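Local coordinates for DUF1904 domain-containing protein (Sebaldella termitidis, PDB 4M1A) that is of unknown function but assembles as a trimer of alpha/beta subunits related to the macrophage migration inhibitory factor (MIF) superfamily, at residues His3-Gly8 / Glu59-Asp64. Numbering follows the deposited sequence.
Sequences HIRVRG and EVLWFD
Arg7 reaches across to Glu59 with NH2, which lies 2.9 Å from Glu59 OE1 in a salt bridge. The carboxylate oxygen is met on its syn side but 33° out of plane, and the hydrogen bond is bent, 145° at the hydrogen. Arg7 manages this by setting CG between backbone N and carbonyl carbon (chi1 64°) and bending its chain at chi3; a long, flexible residue suits the place. One water, 2.6 Å from Glu59 OE1, donates to it and accepts from Arg5 NH1; a second accepts from Arg7 NE and lies 2.8 Å from Glu59 OE1. Arg7 NH2 and the first water thus hold OE1, while Glu59 OE2 pairs with Arg5 of a third subunit.

Beneath these side chains, strands 3-7 and 56-62 run antiparallel as neighbours in the mixed sheet of a MIF-like alpha/beta subunit. His3-Leu61 and Arg5-Glu59 are hydrogen-bonded pairs, Leu61 N to His3 O spanning 2.8 Å. The face bearing His3, Arg5, Arg7, Glu59 and Leu61 looks toward the other subunits of the trimer; the face of Ile4 and Val60 is packed beneath helix 67-82, where Phe77 meets Val60.

Arg5 extends from CG to NE, carrying its guanidinium across Leu61, whose CD2 sits over one face, 3.7 Å from Arg5 NH2. Apolar leucine thus supports the flat group while NH1 makes a salt bridge to Glu59 of the second subunit. An alanine here would probably leave that glutamate without its intersubunit mate, strip the cover from Leu61 and deprive one bridging water of a donor.

Ile4 and Val60, a non-hydrogen-bonded pair, lie side by side, with Ile4 CD1 3.9 Å from Val60 CG1; beta-branched residues favour extended backbone and offer methyls to the core.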
loop_
_atom_site.group_PDB
_atom_site.type_symbol
_atom_site.label_atom_id
_atom_site.label_comp_id
_atom_site.label_asym_id
_atom_site.label_seq_id
_atom_site.Cartn_x
_atom_site.Cartn_y
_atom_site.Cartn_z
ATOM N N HIS A 3 0.126 -4.243 -11.663
ATOM C CA HIS A 3 0.155 -2.877 -11.134
ATOM C C HIS A 3 1.472 -2.579 -10.477
ATOM O O HIS A 3 1.836 -3.231 -9.496
ATOM C CB HIS A 3 -0.989 -2.665 -10.135
ATOM C CG HIS A 3 -2.303 -3.053 -10.688
ATOM N ND1 HIS A 3 -2.955 -2.310 -11.662
ATOM C CD2 HIS A 3 -3.063 -4.143 -10.470
ATOM C CE1 HIS A 3 -4.058 -2.937 -12.011
ATOM N NE2 HIS A 3 -4.152 -4.048 -11.292
ATOM N N ILE A 4 2.229 -1.634 -11.039
ATOM C CA ILE A 4 3.581 -1.362 -10.568
ATOM C C ILE A 4 3.481 -0.025 -9.824
ATOM O O ILE A 4 2.914 0.979 -10.383
ATOM C CB ILE A 4 4.552 -1.134 -11.761
ATOM C CG1 ILE A 4 4.737 -2.362 -12.690
ATOM C CG2 ILE A 4 5.927 -0.772 -11.299
ATOM C CD1 ILE A 4 4.099 -3.600 -12.442
ATOM N N ARG A 5 4.053 0.049 -8.606
ATOM C CA ARG A 5 4.112 1.256 -7.847
ATOM C C ARG A 5 5.479 1.587 -7.418
ATOM O O ARG A 5 6.188 0.720 -6.906
ATOM C CB ARG A 5 3.264 1.138 -6.563
ATOM C CG ARG A 5 1.845 0.814 -6.900
ATOM C CD ARG A 5 1.098 0.460 -5.642
ATOM N NE ARG A 5 -0.289 0.142 -5.984
ATOM C CZ ARG A 5 -1.178 -0.387 -5.139
ATOM N NH1 ARG A 5 -0.855 -0.643 -3.867
ATOM N NH2 ARG A 5 -2.392 -0.588 -5.590
ATOM N N VAL A 6 5.849 2.853 -7.585
ATOM C CA VAL A 6 7.193 3.293 -7.269
ATOM C C VAL A 6 7.137 4.398 -6.229
ATOM O O VAL A 6 6.428 5.390 -6.396
ATOM C CB VAL A 6 7.956 3.818 -8.541
ATOM C CG1 VAL A 6 9.369 4.159 -8.163
ATOM C CG2 VAL A 6 8.017 2.777 -9.672
ATOM N N ARG A 7 7.953 4.256 -5.196
ATOM C CA ARG A 7 8.143 5.281 -4.201
ATOM C C ARG A 7 9.590 5.528 -3.991
ATOM O O ARG A 7 10.448 4.709 -4.370
ATOM C CB ARG A 7 7.556 4.879 -2.853
ATOM C CG ARG A 7 8.162 3.689 -2.174
ATOM C CD ARG A 7 7.329 3.262 -0.958
ATOM N NE ARG A 7 6.134 2.588 -1.427
ATOM C CZ ARG A 7 4.974 2.688 -0.840
ATOM N NH1 ARG A 7 4.919 3.411 0.262
ATOM N NH2 ARG A 7 3.864 2.115 -1.353
ATOM N N GLY A 8 9.905 6.672 -3.418
ATOM C CA GLY A 8 11.316 7.018 -3.182
ATOM C C GLY A 8 12.020 7.706 -4.365
ATOM O O GLY A 8 13.198 8.002 -4.289
ATOM N N GLU A 59 6.803 -1.854 -5.894
ATOM C CA GLU A 59 5.867 -2.969 -5.650
ATOM C C GLU A 59 5.284 -3.406 -6.974
ATOM O O GLU A 59 4.961 -2.547 -7.811
ATOM C CB GLU A 59 4.751 -2.517 -4.701
ATOM C CG GLU A 59 5.227 -2.137 -3.349
ATOM C CD GLU A 59 4.305 -1.233 -2.492
ATOM O OE1 GLU A 59 3.751 -0.196 -3.021
ATOM O OE2 GLU A 59 4.277 -1.561 -1.240
ATOM N N VAL A 60 5.162 -4.715 -7.198
ATOM C CA VAL A 60 4.524 -5.268 -8.368
ATOM C C VAL A 60 3.348 -6.097 -7.847
ATOM O O VAL A 60 3.554 -7.148 -7.207
ATOM C CB VAL A 60 5.480 -6.180 -9.131
ATOM C CG1 VAL A 60 4.785 -6.838 -10.289
ATOM C CG2 VAL A 60 6.680 -5.341 -9.630
ATOM N N LEU A 61 2.156 -5.657 -8.144
ATOM C CA LEU A 61 0.927 -6.421 -7.817
ATOM C C LEU A 61 0.488 -7.167 -9.037
ATOM O O LEU A 61 0.141 -6.568 -10.072
ATOM C CB LEU A 61 -0.191 -5.476 -7.333
ATOM C CG LEU A 61 -0.055 -4.800 -5.985
ATOM C CD1 LEU A 61 1.033 -3.745 -5.975
ATOM C CD2 LEU A 61 -1.402 -4.165 -5.584
ATOM N N TRP A 62 0.478 -8.517 -8.961
ATOM C CA TRP A 62 0.138 -9.310 -10.122
ATOM C C TRP A 62 -0.369 -10.691 -9.741
ATOM O O TRP A 62 -0.227 -11.117 -8.562
ATOM C CB TRP A 62 1.337 -9.458 -11.060
ATOM C CG TRP A 62 2.520 -10.238 -10.562
ATOM C CD1 TRP A 62 2.733 -10.808 -9.340
ATOM C CD2 TRP A 62 3.612 -10.625 -11.375
ATOM N NE1 TRP A 62 3.941 -11.511 -9.355
ATOM C CE2 TRP A 62 4.493 -11.378 -10.592
ATOM C CE3 TRP A 62 3.956 -10.323 -12.719
ATOM C CZ2 TRP A 62 5.711 -11.905 -11.118
ATOM C CZ3 TRP A 62 5.116 -10.872 -13.228
ATOM C CH2 TRP A 62 5.987 -11.610 -12.426
ATOM N N PHE A 63 -0.938 -11.367 -10.729
ATOM C CA PHE A 63 -1.174 -12.823 -10.637
ATOM C C PHE A 63 0.222 -13.476 -10.791
ATOM O O PHE A 63 0.926 -13.243 -11.761
ATOM C CB PHE A 63 -2.233 -13.314 -11.640
ATOM C CG PHE A 63 -3.584 -12.671 -11.425
ATOM C CD1 PHE A 63 -4.251 -12.861 -10.258
ATOM C CD2 PHE A 63 -4.162 -11.870 -12.378
ATOM C CE1 PHE A 63 -5.475 -12.225 -10.038
ATOM C CE2 PHE A 63 -5.398 -11.272 -12.176
ATOM C CZ PHE A 63 -6.038 -11.423 -10.988
ATOM N N ASP A 64 0.605 -14.252 -9.802
ATOM C CA ASP A 64 1.994 -14.645 -9.701
ATOM C C ASP A 64 2.392 -15.489 -10.875
ATOM O O ASP A 64 1.580 -16.198 -11.441
ATOM C CB ASP A 64 2.278 -15.443 -8.440
ATOM C CG ASP A 64 3.785 -15.545 -8.120
ATOM O OD1 ASP A 64 4.627 -14.652 -8.522
ATOM O OD2 ASP A 64 4.083 -16.529 -7.418
HETATM O O HOH W 1 1.293 0.173 -2.271
HETATM O O HOH W 2 5.971 1.263 -3.895
#